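Local coordinates for probable hydrogenase nickel incorporation protein hypB (PDB 2HF9), which binds GTP and metal ions, and probably hydrolyses GTP slowly while inserting nickel into maturing [NiFe] hydrogenases, at residues K31-K35 and H36-A40; T52-I55 and E56-D60; H105-G108 and H109-D113; D175-A179 and V180-I184. All coordinates share one frame; numbering follows the deposited sequence.

How the interactions relate
All four contacts lie at a helix end or a bound ligand, and chemistry follows place. Interaction 2 is the most buried, on the helix that starts at the phosphates and magnesium; interactions 1, 3 and 4 are each part buried and part surface. Interactions 1 and 4 end helices with the same device, a Schellman motif at a glycine, but their centres lie about 39 Å apart, on opposite sides of the chain's centre. Interactions 1 and 3 touch through apolar packing of Leu32 and Leu33 on Leu111, while interaction 3 turns two histidines to zinc. Interactions 2 and 4 share one nucleotide, the first mainly through its phosphates, the second through the edge of its base.

Interaction 1 of 4, residues K31-K35 and H36-A40; sequences KLLNK and HGVVA
A Schellman motif, a local contact at the C-terminal end of helix 18-35, links Leu33 and Asn34 to Gly37 and Val38 just before strand 39-45 begins. Val38 N donates a nearly straight bond to Leu33 O (2.8 Å, 170°), and Gly37 N gives a weak bond to Asn34 O at 3.2 Å. Gly37 is the C-prime residue, and its positive phi of 65° favours glycine. Beside the turn the two methyls of Leu33 have different partners: CD2 meets Val38 CG1 at 3.7 Å, whereas CD1 reaches Ala40 CB at 3.6 Å. On another side of the helix the His36 ring sits beside Leu32. Its CD2 approaches Leu32 O to 3.1 Å near the ring plane, and Leu32 CD1 lies at the ring edge, 3.8 Å from His36 NE2. His36 CG is opposite the carbonyl carbon (chi1 -63°), which folds the ring back over the last turn, where ND1 is hydrogen-bonded to Asp117. Replacing this histidine with alanine would probably leave Asp117 without that partner and Leu32 CD1 without the ring edge it packs on. A water bridges Asn34 OD1 and Val38 O, and OD1 also bonds to His141. Leu33, Val38 and Ala40 all pack on Leu122 of strand 121-125, while Leu32 and Leu33 lean on Leu111 of helix 104-111.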
loop_
_atom_site.group_PDB
_atom_site.type_symbol
_atom_site.label_atom_id
_atom_site.label_comp_id
_atom_site.label_asym_id
_atom_site.label_seq_id
_atom_site.Cartn_x
_atom_site.Cartn_y
_atom_site.Cartn_z
ATOM N N LYS A 31 -5.101 -27.380 -10.223
ATOM C CA LYS A 31 -5.644 -28.634 -10.735
ATOM C C LYS A 31 -7.176 -28.635 -10.720
ATOM O O LYS A 31 -7.807 -29.025 -11.706
ATOM C CB LYS A 31 -5.028 -29.833 -9.979
ATOM C CG LYS A 31 -5.684 -31.228 -10.153
ATOM C CD LYS A 31 -6.243 -31.545 -11.553
ATOM C CE LYS A 31 -5.278 -31.261 -12.693
ATOM N NZ LYS A 31 -6.035 -30.763 -13.878
ATOM N N LEU A 32 -7.769 -28.167 -9.622
ATOM C CA LEU A 32 -9.226 -28.069 -9.516
ATOM C C LEU A 32 -9.799 -27.127 -10.576
ATOM O O LEU A 32 -10.808 -27.437 -11.214
ATOM C CB LEU A 32 -9.649 -27.625 -8.107
ATOM C CG LEU A 32 -11.141 -27.372 -7.841
ATOM C CD1 LEU A 32 -11.966 -28.657 -7.916
ATOM C CD2 LEU A 32 -11.346 -26.679 -6.494
ATOM N N LEU A 33 -9.147 -25.982 -10.756
ATOM C CA LEU A 33 -9.560 -25.005 -11.760
ATOM C C LEU A 33 -9.452 -25.571 -13.180
ATOM O O LEU A 33 -10.391 -25.438 -13.972
ATOM C CB LEU A 33 -8.748 -23.713 -11.623
ATOM C CG LEU A 33 -8.963 -22.902 -10.338
ATOM C CD1 LEU A 33 -7.831 -21.914 -10.148
ATOM C CD2 LEU A 33 -10.308 -22.190 -10.319
ATOM N N ASN A 34 -8.320 -26.214 -13.481
ATOM C CA ASN A 34 -8.088 -26.844 -14.792
ATOM C C ASN A 34 -9.104 -27.936 -15.118
ATOM O O ASN A 34 -9.525 -28.086 -16.269
ATOM C CB ASN A 34 -6.668 -27.411 -14.887
ATOM C CG ASN A 34 -5.606 -26.328 -14.999
ATOM O OD1 ASN A 34 -5.869 -25.228 -15.483
ATOM N ND2 ASN A 34 -4.393 -26.643 -14.556
ATOM N N LYS A 35 -9.486 -28.681 -14.086
ATOM C CA LYS A 35 -10.480 -29.745 -14.165
ATOM C C LYS A 35 -11.826 -29.197 -14.633
ATOM O O LYS A 35 -12.549 -29.856 -15.382
ATOM C CB LYS A 35 -10.630 -30.371 -12.780
ATOM C CG LYS A 35 -10.625 -31.888 -12.727
ATOM C CD LYS A 35 -9.865 -32.387 -11.480
ATOM C CE LYS A 35 -10.314 -31.673 -10.193
ATOM N NZ LYS A 35 -9.225 -31.568 -9.159
ATOM N N HIS A 36 -12.142 -27.979 -14.196
ATOM C CA HIS A 36 -13.401 -27.325 -14.536
ATOM C C HIS A 36 -13.267 -26.240 -15.608
ATOM O O HIS A 36 -14.218 -25.501 -15.864
ATOM C CB HIS A 36 -14.063 -26.766 -13.278
ATOM C CG HIS A 36 -14.444 -27.817 -12.285
ATOM N ND1 HIS A 36 -15.571 -28.599 -12.427
ATOM C CD2 HIS A 36 -13.843 -28.228 -11.144
ATOM C CE1 HIS A 36 -15.652 -29.439 -11.411
ATOM N NE2 HIS A 36 -14.613 -29.237 -10.621
ATOM N N GLY A 37 -12.087 -26.150 -16.220
ATOM C CA GLY A 37 -11.845 -25.232 -17.331
ATOM C C GLY A 37 -11.941 -23.774 -16.925
ATOM O O GLY A 37 -12.484 -22.949 -17.661
ATOM N N VAL A 38 -11.403 -23.462 -15.751
ATOM C CA VAL A 38 -11.417 -22.095 -15.232
ATOM C C VAL A 38 -10.009 -21.526 -15.326
ATOM O O VAL A 38 -9.046 -22.186 -14.945
ATOM C CB VAL A 38 -11.913 -22.035 -13.759
ATOM C CG1 VAL A 38 -11.954 -20.592 -13.246
ATOM C CG2 VAL A 38 -13.279 -22.680 -13.621
ATOM N N VAL A 39 -9.895 -20.313 -15.858
ATOM C CA VAL A 39 -8.615 -19.616 -15.873
ATOM C C VAL A 39 -8.663 -18.518 -14.812
ATOM O O VAL A 39 -9.548 -17.656 -14.841
ATOM C CB VAL A 39 -8.262 -19.053 -17.276
ATOM C CG1 VAL A 39 -6.848 -18.486 -17.279
ATOM C CG2 VAL A 39 -8.382 -20.147 -18.340
ATOM N N ALA A 40 -7.725 -18.577 -13.869
ATOM C CA ALA A 40 -7.724 -17.691 -12.706
ATOM C C ALA A 40 -6.599 -16.660 -12.723
ATOM O O ALA A 40 -5.469 -16.960 -13.116
ATOM C CB ALA A 40 -7.675 -18.500 -11.422
HETATM O O HOH W 1 -8.197 -23.973 -16.938
#

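Interaction 2 of 4, residues T52-I55 and E56-D60. With MG (magnesium ion), chain C; GSP (5'-guanosine-diphosphate-monothiophosphate), chain E.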
loop_
_atom_site.group_PDB
_atom_site.type_symbol
_atom_site.label_atom_id
_atom_site.label_comp_id
_atom_site.label_asym_id
_atom_site.label_seq_id
_atom_site.Cartn_x
_atom_site.Cartn_y
_atom_site.Cartn_z
ATOM N N THR A 52 -9.900 -2.881 -8.428
ATOM C CA THR A 52 -11.346 -3.087 -8.535
ATOM C C THR A 52 -11.900 -2.477 -9.814
ATOM O O THR A 52 -12.654 -3.131 -10.531
ATOM C CB THR A 52 -12.103 -2.566 -7.310
ATOM O OG1 THR A 52 -11.607 -3.227 -6.140
ATOM C CG2 THR A 52 -13.599 -2.856 -7.439
ATOM N N LEU A 53 -11.508 -1.239 -10.109
ATOM C CA LEU A 53 -11.946 -0.588 -11.341
ATOM C C LEU A 53 -11.528 -1.382 -12.583
ATOM O O LEU A 53 -12.302 -1.500 -13.531
ATOM C CB LEU A 53 -11.447 0.856 -11.416
ATOM C CG LEU A 53 -12.069 1.755 -12.496
ATOM C CD1 LEU A 53 -13.601 1.731 -12.476
ATOM C CD2 LEU A 53 -11.554 3.181 -12.348
ATOM N N LEU A 54 -10.315 -1.933 -12.567
ATOM C CA LEU A 54 -9.841 -2.794 -13.651
ATOM C C LEU A 54 -10.701 -4.049 -13.779
ATOM O O LEU A 54 -11.115 -4.415 -14.883
ATOM C CB LEU A 54 -8.368 -3.176 -13.451
ATOM C CG LEU A 54 -7.739 -4.116 -14.492
ATOM C CD1 LEU A 54 -7.821 -3.536 -15.911
ATOM C CD2 LEU A 54 -6.298 -4.451 -14.125
ATOM N N ILE A 55 -10.965 -4.699 -12.648
ATOM C CA ILE A 55 -11.787 -5.911 -12.623
ATOM C C ILE A 55 -13.203 -5.610 -13.136
ATOM O O ILE A 55 -13.752 -6.367 -13.951
ATOM C CB ILE A 55 -11.792 -6.567 -11.210
ATOM C CG1 ILE A 55 -10.473 -7.312 -10.972
ATOM C CG2 ILE A 55 -12.981 -7.524 -11.039
ATOM C CD1 ILE A 55 -10.223 -7.711 -9.527
ATOM N N GLU A 56 -13.764 -4.490 -12.684
ATOM C CA GLU A 56 -15.081 -4.022 -13.137
ATOM C C GLU A 56 -15.124 -3.865 -14.652
ATOM O O GLU A 56 -16.036 -4.373 -15.305
ATOM C CB GLU A 56 -15.449 -2.691 -12.475
ATOM C CG GLU A 56 -15.822 -2.798 -11.008
ATOM C CD GLU A 56 -16.236 -1.464 -10.420
ATOM O OE1 GLU A 56 -17.412 -1.329 -10.040
ATOM O OE2 GLU A 56 -15.399 -0.546 -10.353
ATOM N N LYS A 57 -14.130 -3.170 -15.203
ATOM C CA LYS A 57 -14.030 -2.971 -16.648
ATOM C C LYS A 57 -13.854 -4.289 -17.397
ATOM O O LYS A 57 -14.455 -4.488 -18.455
ATOM C CB LYS A 57 -12.895 -1.994 -16.999
ATOM C CG LYS A 57 -13.122 -0.553 -16.534
ATOM C CD LYS A 57 -14.287 0.100 -17.253
ATOM C CE LYS A 57 -14.421 1.569 -16.887
ATOM N NZ LYS A 57 -15.586 2.171 -17.603
ATOM N N LEU A 58 -13.033 -5.186 -16.849
ATOM C CA LEU A 58 -12.845 -6.511 -17.442
ATOM C C LEU A 58 -14.129 -7.343 -17.467
ATOM O O LEU A 58 -14.442 -7.967 -18.487
ATOM C CB LEU A 58 -11.715 -7.276 -16.749
ATOM C CG LEU A 58 -10.287 -6.777 -17.010
ATOM C CD1 LEU A 58 -9.309 -7.512 -16.107
ATOM C CD2 LEU A 58 -9.887 -6.936 -18.472
ATOM N N ILE A 59 -14.864 -7.349 -16.355
ATOM C CA ILE A 59 -16.179 -8.003 -16.296
ATOM C C ILE A 59 -17.101 -7.480 -17.403
ATOM O O ILE A 59 -17.606 -8.259 -18.215
ATOM C CB ILE A 59 -16.859 -7.836 -14.912
ATOM C CG1 ILE A 59 -16.073 -8.587 -13.832
ATOM C CG2 ILE A 59 -18.313 -8.350 -14.948
ATOM C CD1 ILE A 59 -16.383 -8.127 -12.410
ATOM N N ASP A 60 -17.300 -6.162 -17.438
ATOM C CA ASP A 60 -18.168 -5.520 -18.435
ATOM C C ASP A 60 -17.841 -5.934 -19.865
ATOM O O ASP A 60 -18.738 -6.145 -20.683
ATOM C CB ASP A 60 -18.068 -3.995 -18.334
ATOM C CG ASP A 60 -18.732 -3.441 -17.094
ATOM O OD1 ASP A 60 -19.355 -4.217 -16.347
ATOM O OD2 ASP A 60 -18.629 -2.216 -16.866
HETATM MG MG MG C . -10.348 -2.637 -4.617
HETATM P PG GSP E . -8.213 -1.049 -2.833
HETATM O O3B GSP E . -8.095 -0.079 -4.111
HETATM S S1G GSP E . -6.637 -1.468 -2.275
HETATM O O2G GSP E . -8.970 -0.245 -1.759
HETATM O O3G GSP E . -9.026 -2.296 -3.220
HETATM P PB GSP E . -8.124 -0.574 -5.647
HETATM O O1B GSP E . -6.743 -0.893 -6.065
HETATM O O2B GSP E . -9.070 -1.678 -5.891
HETATM P PA GSP E . -9.924 1.310 -6.945
HETATM O O1A GSP E . -10.402 0.534 -8.114
HETATM O O2A GSP E . -10.930 1.338 -5.852
HETATM O O3A GSP E . -8.492 0.794 -6.422
HETATM O "O5'" GSP E . -9.521 2.777 -7.448
HETATM C "C5'" GSP E . -8.989 3.735 -6.555
HETATM C "C4'" GSP E . -9.336 5.140 -7.037
HETATM O "O4'" GSP E . -8.599 5.464 -8.204
HETATM C "C3'" GSP E . -10.803 5.308 -7.397
HETATM O "O3'" GSP E . -11.167 6.593 -6.947
HETATM C "C2'" GSP E . -10.824 5.256 -8.910
HETATM O "O2'" GSP E . -11.852 6.038 -9.455
HETATM C "C1'" GSP E . -9.469 5.840 -9.260
HETATM N N9 GSP E . -8.842 5.359 -10.502
HETATM C C8 GSP E . -8.529 4.069 -10.855
HETATM N N7 GSP E . -7.911 4.105 -12.057
HETATM C C5 GSP E . -7.811 5.392 -12.462
HETATM C C6 GSP E . -7.268 5.991 -13.599
HETATM O O6 GSP E . -6.750 5.303 -14.476
HETATM N N1 GSP E . -7.312 7.368 -13.725
HETATM C C2 GSP E . -7.895 8.142 -12.736
HETATM N N2 GSP E . -7.941 9.464 -12.864
HETATM N N3 GSP E . -8.429 7.545 -11.608
HETATM C C4 GSP E . -8.382 6.191 -11.481
HETATM O O HOH W 2 -11.339 -0.877 -4.317
#
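Thr52 and Glu56 are one turn apart at the start of helix 51-62, the helix that follows the P-loop (Walker A) of this nucleotide-binding domain. The contact is local, and its backbone is regular: Glu56 N bonds to Thr52 O at 2.8 Å and 167°, with the next three i to i+4 bonds following. The tightly packed side is apolar. Ile55 CG2 meets Ile59 CD1 at 3.7 Å, and Leu54 CG lies 4.1 Å from Leu58 CD1; Phe43 of strand 39-45 covers Leu54, Ile55 and Leu58. Looser packing, on the partly exposed side, belongs to Leu53 and Lys57: the Lys57 chain bends at chi2 (-66°) and turns its ammonium end from Leu53, with Leu53 CD1 still 4.5 Å from Lys57 CE. Between these sides, the extended Glu56 chain brings OE2 within 3.6 Å of Leu53 CD1, and its carboxylate is buried but paired in salt bridges with Arg83 and Lys86, which would be expected to favour the charged form. At the helix start the amides face the nucleotide, Leu53 N donating to O1A of the GTP analogue and Thr52 N to its O2B, while Leu53 CD2 rests 3.5 Å from C8 of the guanine. Asp80 and Glu125 also belong to the magnesium site, to which Thr52 contributes OG1 at 2.1 Å from the ion.

Interaction 3 of 4, residues H105-G108 and H109-D113. With ZN (zinc ion), chain D.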
loop_
_atom_site.group_PDB
_atom_site.type_symbol
_atom_site.label_atom_id
_atom_site.label_comp_id
_atom_site.label_asym_id
_atom_site.label_seq_id
_atom_site.Cartn_x
_atom_site.Cartn_y
_atom_site.Cartn_z
ATOM N N HIS A 105 -4.890 -21.522 0.819
ATOM C CA HIS A 105 -5.825 -22.172 1.726
ATOM C C HIS A 105 -7.190 -21.484 1.728
ATOM O O HIS A 105 -8.218 -22.127 1.487
ATOM C CB HIS A 105 -5.240 -22.234 3.144
ATOM C CG HIS A 105 -6.153 -22.865 4.147
ATOM N ND1 HIS A 105 -6.485 -22.255 5.338
ATOM C CD2 HIS A 105 -6.817 -24.044 4.129
ATOM C CE1 HIS A 105 -7.308 -23.037 6.014
ATOM N NE2 HIS A 105 -7.525 -24.129 5.303
ATOM N N LEU A 106 -7.191 -20.180 1.989
ATOM C CA LEU A 106 -8.426 -19.406 2.015
ATOM C C LEU A 106 -9.092 -19.373 0.635
ATOM O O LEU A 106 -10.316 -19.502 0.533
ATOM C CB LEU A 106 -8.180 -17.993 2.567
ATOM C CG LEU A 106 -8.501 -17.722 4.050
ATOM C CD1 LEU A 106 -7.868 -18.736 5.004
ATOM C CD2 LEU A 106 -8.081 -16.306 4.436
ATOM N N VAL A 107 -8.279 -19.226 -0.413
ATOM C CA VAL A 107 -8.762 -19.263 -1.796
ATOM C C VAL A 107 -9.376 -20.630 -2.135
ATOM O O VAL A 107 -10.428 -20.698 -2.767
ATOM C CB VAL A 107 -7.652 -18.860 -2.813
ATOM C CG1 VAL A 107 -8.055 -19.198 -4.250
ATOM C CG2 VAL A 107 -7.325 -17.373 -2.683
ATOM N N GLY A 108 -8.725 -21.707 -1.700
ATOM C CA GLY A 108 -9.254 -23.061 -1.877
ATOM C C GLY A 108 -10.674 -23.215 -1.363
ATOM O O GLY A 108 -11.539 -23.764 -2.054
ATOM N N HIS A 109 -10.917 -22.710 -0.157
ATOM C CA HIS A 109 -12.248 -22.750 0.457
ATOM C C HIS A 109 -13.246 -21.815 -0.220
ATOM O O HIS A 109 -14.435 -22.124 -0.301
ATOM C CB HIS A 109 -12.155 -22.456 1.953
ATOM C CG HIS A 109 -11.600 -23.596 2.746
ATOM N ND1 HIS A 109 -12.258 -24.802 2.863
ATOM C CD2 HIS A 109 -10.443 -23.728 3.436
ATOM C CE1 HIS A 109 -11.535 -25.625 3.601
ATOM N NE2 HIS A 109 -10.429 -24.998 3.963
ATOM N N ALA A 110 -12.758 -20.677 -0.708
ATOM C CA ALA A 110 -13.596 -19.774 -1.498
ATOM C C ALA A 110 -14.120 -20.490 -2.745
ATOM O O ALA A 110 -15.280 -20.307 -3.127
ATOM C CB ALA A 110 -12.826 -18.516 -1.873
ATOM N N LEU A 111 -13.269 -21.319 -3.353
ATOM C CA LEU A 111 -13.631 -22.108 -4.537
ATOM C C LEU A 111 -14.805 -23.059 -4.298
ATOM O O LEU A 111 -15.545 -23.380 -5.227
ATOM C CB LEU A 111 -12.422 -22.890 -5.072
ATOM C CG LEU A 111 -11.207 -22.109 -5.585
ATOM C CD1 LEU A 111 -10.120 -23.052 -6.073
ATOM C CD2 LEU A 111 -11.597 -21.136 -6.680
ATOM N N GLU A 112 -14.969 -23.497 -3.052
ATOM C CA GLU A 112 -16.079 -24.374 -2.669
ATOM C C GLU A 112 -17.435 -23.664 -2.764
ATOM O O GLU A 112 -18.469 -24.318 -2.929
ATOM C CB GLU A 112 -15.852 -24.955 -1.265
ATOM C CG GLU A 112 -14.623 -25.868 -1.161
ATOM C CD GLU A 112 -14.189 -26.151 0.275
ATOM O OE1 GLU A 112 -14.759 -25.563 1.220
ATOM O OE2 GLU A 112 -13.264 -26.965 0.457
ATOM N N ASP A 113 -17.421 -22.333 -2.682
ATOM C CA ASP A 113 -18.642 -21.525 -2.791
ATOM C C ASP A 113 -18.996 -21.128 -4.233
ATOM O O ASP A 113 -19.962 -20.394 -4.467
ATOM C CB ASP A 113 -18.541 -20.280 -1.903
ATOM C CG ASP A 113 -18.759 -20.587 -0.432
ATOM O OD1 ASP A 113 -19.513 -21.534 -0.112
ATOM O OD2 ASP A 113 -18.180 -19.874 0.412
HETATM ZN ZN ZN D . -8.764 -25.515 5.354
#
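His105 and His109, one turn apart on helix 104-111, hold a zinc ion between their NE2 atoms, at 1.9 Å from His105 NE2 and 2.2 Å from His109 NE2. This i, i+4 pair forms the second zinc site of the protein, established by experiment. The ring of His109 presents an edge to the face of His105 in an offset T-shaped arrangement, with the planes at 82°. Two different first torsions bring the rings together: His105 CG stands opposite its own backbone N (chi1 179°), whereas His109 CG stands opposite its carbonyl carbon. One step outward, His109 ND1 donates to Glu112 OE1 at 3.1 Å and 167°, with the oxygen in the imidazole plane although it is met from above the carboxylate plane. This second-shell bond would restrain the ring's rotation, with NE2 turned to the zinc. The backbone keeps the histidines one turn apart through His109 N to His105 O, 3.2 Å, followed by Ala110 N to Leu106 O. On the buried side of the helix Leu111 CG lies 3.2 Å from Val107 O and 4.5 Å from Val107 CG1. Shortening Leu111 to alanine would probably open a gap against Val107 and strip Leu32 and Leu33 of a packing partner. Leu111 lies against Leu122 and Val107 against Ile124, both on strand 121-125; Ala110 meets Val92 of strand 90-95, and helix 18-35 brings Leu25 to His105 and Asn29 to Val107.

Interaction 4 of 4, residues D175-A179 and V180-I184; sequences DLADA and VGADI. With GSP (5'-guanosine-diphosphate-monothiophosphate), chain E; GSP (5'-guanosine-diphosphate-monothiophosphate), chain H.
A Schellman motif closes the short helix 177-180, placed where the guanine pockets of the two subunits come together. Ala182 N donates to Ala177 O at 2.8 Å, and Gly181 N makes a weak bond to Asp178 O; the positive phi of Gly181 (77°) suits a glycine at this C-prime position. Past the turn, Ile184 CG2 comes back against Ala177 CB at 3.5 Å, closer than usual for two carbons. Val180 CG2, set between its own backbone N and carbonyl carbon, reaches 3.3 Å from Ala177 O. A water bridges Asp178 OD1 and Ala182 O. Ahead of the helix, Asp175 holds the guanine of one GTP analogue with both oxygens: N1 donates to OD1 at 2.7 Å (163°) and N2 to OD2 at 2.8 Å (167°), while Ser204 also bonds to OD1. Leu176 CD1 lies 3.5 Å from the same N2. At the other end, Ala179 O accepts from N2 of the second nucleotide at 2.9 Å and also from Lys206 of the second subunit. The paired acceptors of Asp175 match the N1 and N2 donors of guanine, consistent with selection of GTP over ATP, and the stretch from Asp175 to Val180 thus touches both nucleotides of the dimer.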
loop_
_atom_site.group_PDB
_atom_site.type_symbol
_atom_site.label_atom_id
_atom_site.label_comp_id
_atom_site.label_asym_id
_atom_site.label_seq_id
_atom_site.Cartn_x
_atom_site.Cartn_y
_atom_site.Cartn_z
ATOM N N ASP A 175 -3.165 9.119 -16.868
ATOM C CA ASP A 175 -3.781 10.434 -17.026
ATOM C C ASP A 175 -3.383 11.427 -15.922
ATOM O O ASP A 175 -3.572 12.634 -16.075
ATOM C CB ASP A 175 -5.306 10.310 -17.146
ATOM C CG ASP A 175 -5.946 9.654 -15.930
ATOM O OD1 ASP A 175 -5.778 8.427 -15.736
ATOM O OD2 ASP A 175 -6.636 10.367 -15.173
ATOM N N LEU A 176 -2.808 10.918 -14.834
ATOM C CA LEU A 176 -2.444 11.754 -13.681
ATOM C C LEU A 176 -0.932 11.941 -13.495
ATOM O O LEU A 176 -0.499 12.556 -12.518
ATOM C CB LEU A 176 -3.053 11.179 -12.393
ATOM C CG LEU A 176 -4.557 10.901 -12.387
ATOM C CD1 LEU A 176 -4.966 10.202 -11.104
ATOM C CD2 LEU A 176 -5.351 12.179 -12.577
ATOM N N ALA A 177 -0.144 11.423 -14.435
ATOM C CA ALA A 177 1.315 11.362 -14.284
ATOM C C ALA A 177 1.973 12.739 -14.174
ATOM O O ALA A 177 2.851 12.950 -13.333
ATOM C CB ALA A 177 1.930 10.566 -15.427
ATOM N N ASP A 178 1.547 13.667 -15.023
ATOM C CA ASP A 178 2.077 15.032 -15.002
ATOM C C ASP A 178 1.738 15.771 -13.708
ATOM O O ASP A 178 2.527 16.580 -13.226
ATOM C CB ASP A 178 1.586 15.824 -16.216
ATOM C CG ASP A 178 2.143 15.291 -17.533
ATOM O OD1 ASP A 178 3.040 14.419 -17.513
ATOM O OD2 ASP A 178 1.679 15.750 -18.595
ATOM N N ALA A 179 0.568 15.476 -13.144
ATOM C CA ALA A 179 0.104 16.140 -11.928
ATOM C C ALA A 179 0.862 15.709 -10.667
ATOM O O ALA A 179 0.911 16.457 -9.695
ATOM C CB ALA A 179 -1.402 15.947 -11.760
ATOM N N VAL A 180 1.447 14.511 -10.693
ATOM C CA VAL A 180 2.309 14.021 -9.606
ATOM C C VAL A 180 3.798 14.127 -9.936
ATOM O O VAL A 180 4.651 13.895 -9.071
ATOM C CB VAL A 180 1.998 12.541 -9.219
ATOM C CG1 VAL A 180 0.693 12.449 -8.460
ATOM C CG2 VAL A 180 1.979 11.639 -10.450
ATOM N N GLY A 181 4.105 14.465 -11.184
ATOM C CA GLY A 181 5.489 14.560 -11.644
ATOM C C GLY A 181 6.118 13.204 -11.912
ATOM O O GLY A 181 7.340 13.059 -11.840
ATOM N N ALA A 182 5.282 12.212 -12.226
ATOM C CA ALA A 182 5.750 10.852 -12.498
ATOM C C ALA A 182 6.149 10.676 -13.958
ATOM O O ALA A 182 5.441 11.119 -14.860
ATOM C CB ALA A 182 4.685 9.833 -12.112
ATOM N N ASP A 183 7.289 10.025 -14.176
ATOM C CA ASP A 183 7.803 9.753 -15.516
ATOM C C ASP A 183 7.370 8.346 -15.906
ATOM O O ASP A 183 7.957 7.369 -15.444
ATOM C CB ASP A 183 9.334 9.880 -15.523
ATOM C CG ASP A 183 9.947 9.754 -16.923
ATOM O OD1 ASP A 183 9.303 9.206 -17.843
ATOM O OD2 ASP A 183 11.102 10.203 -17.097
ATOM N N ILE A 184 6.336 8.249 -16.742
ATOM C CA ILE A 184 5.757 6.944 -17.100
ATOM C C ILE A 184 6.696 6.095 -17.961
ATOM O O ILE A 184 6.692 4.869 -17.857
ATOM C CB ILE A 184 4.345 7.049 -17.757
ATOM C CG1 ILE A 184 4.393 7.774 -19.110
ATOM C CG2 ILE A 184 3.353 7.702 -16.797
ATOM C CD1 ILE A 184 3.087 7.707 -19.895
HETATM P PG GSP E . -8.213 -1.049 -2.833
HETATM O O3B GSP E . -8.095 -0.079 -4.111
HETATM S S1G GSP E . -6.637 -1.468 -2.275
HETATM O O2G GSP E . -8.970 -0.245 -1.759
HETATM O O3G GSP E . -9.026 -2.296 -3.220
HETATM P PB GSP E . -8.124 -0.574 -5.647
HETATM O O1B GSP E . -6.743 -0.893 -6.065
HETATM O O2B GSP E . -9.070 -1.678 -5.891
HETATM P PA GSP E . -9.924 1.310 -6.945
HETATM O O1A GSP E . -10.402 0.534 -8.114
HETATM O O2A GSP E . -10.930 1.338 -5.852
HETATM O O3A GSP E . -8.492 0.794 -6.422
HETATM O "O5'" GSP E . -9.521 2.777 -7.448
HETATM C "C5'" GSP E . -8.989 3.735 -6.555
HETATM C "C4'" GSP E . -9.336 5.140 -7.037
HETATM O "O4'" GSP E . -8.599 5.464 -8.204
HETATM C "C3'" GSP E . -10.803 5.308 -7.397
HETATM O "O3'" GSP E . -11.167 6.593 -6.947
HETATM C "C2'" GSP E . -10.824 5.256 -8.910
HETATM O "O2'" GSP E . -11.852 6.038 -9.455
HETATM C "C1'" GSP E . -9.469 5.840 -9.260
HETATM N N9 GSP E . -8.842 5.359 -10.502
HETATM C C8 GSP E . -8.529 4.069 -10.855
HETATM N N7 GSP E . -7.911 4.105 -12.057
HETATM C C5 GSP E . -7.811 5.392 -12.462
HETATM C C6 GSP E . -7.268 5.991 -13.599
HETATM O O6 GSP E . -6.750 5.303 -14.476
HETATM N N1 GSP E . -7.312 7.368 -13.725
HETATM C C2 GSP E . -7.895 8.142 -12.736
HETATM N N2 GSP E . -7.941 9.464 -12.864
HETATM N N3 GSP E . -8.429 7.545 -11.608
HETATM C C4 GSP E . -8.382 6.191 -11.481
HETATM P PG GSP H . 6.863 5.478 -0.247
HETATM O O3B GSP H . 6.116 6.818 -0.735
HETATM S S1G GSP H . 5.766 4.376 0.498
HETATM O O2G GSP H . 7.489 4.872 -1.518
HETATM O O3G GSP H . 7.974 5.858 0.740
HETATM P PB GSP H . 5.862 8.130 0.166
HETATM O O1B GSP H . 4.648 7.903 0.978
HETATM O O2B GSP H . 7.038 8.541 0.955
HETATM P PA GSP H . 6.411 10.291 -1.676
HETATM O O1A GSP H . 6.767 11.400 -0.767
HETATM O O2A GSP H . 7.604 9.657 -2.288
HETATM O O3A GSP H . 5.452 9.231 -0.939
HETATM O "O5'" GSP H . 5.401 10.850 -2.796
HETATM C "C5'" GSP H . 4.947 10.018 -3.846
HETATM C "C4'" GSP H . 4.581 10.892 -5.043
HETATM O "O4'" GSP H . 3.444 11.682 -4.734
HETATM C "C3'" GSP H . 5.695 11.865 -5.399
HETATM O "O3'" GSP H . 5.783 11.902 -6.803
HETATM C "C2'" GSP H . 5.223 13.202 -4.866
HETATM O "O2'" GSP H . 5.693 14.263 -5.658
HETATM C "C1'" GSP H . 3.715 13.056 -4.955
HETATM N N9 GSP H . 2.942 13.857 -3.990
HETATM C C8 GSP H . 3.002 13.835 -2.617
HETATM N N7 GSP H . 2.087 14.715 -2.144
HETATM C C5 GSP H . 1.440 15.283 -3.188
HETATM C C6 GSP H . 0.420 16.230 -3.284
HETATM O O6 GSP H . -0.072 16.733 -2.278
HETATM N N1 GSP H . -0.042 16.611 -4.530
HETATM C C2 GSP H . 0.503 16.059 -5.674
HETATM N N2 GSP H . 0.064 16.423 -6.872
HETATM N N3 GSP H . 1.511 15.121 -5.573
HETATM C C4 GSP H . 1.968 14.740 -4.353
HETATM O O HOH W 3 5.251 13.854 -15.748
#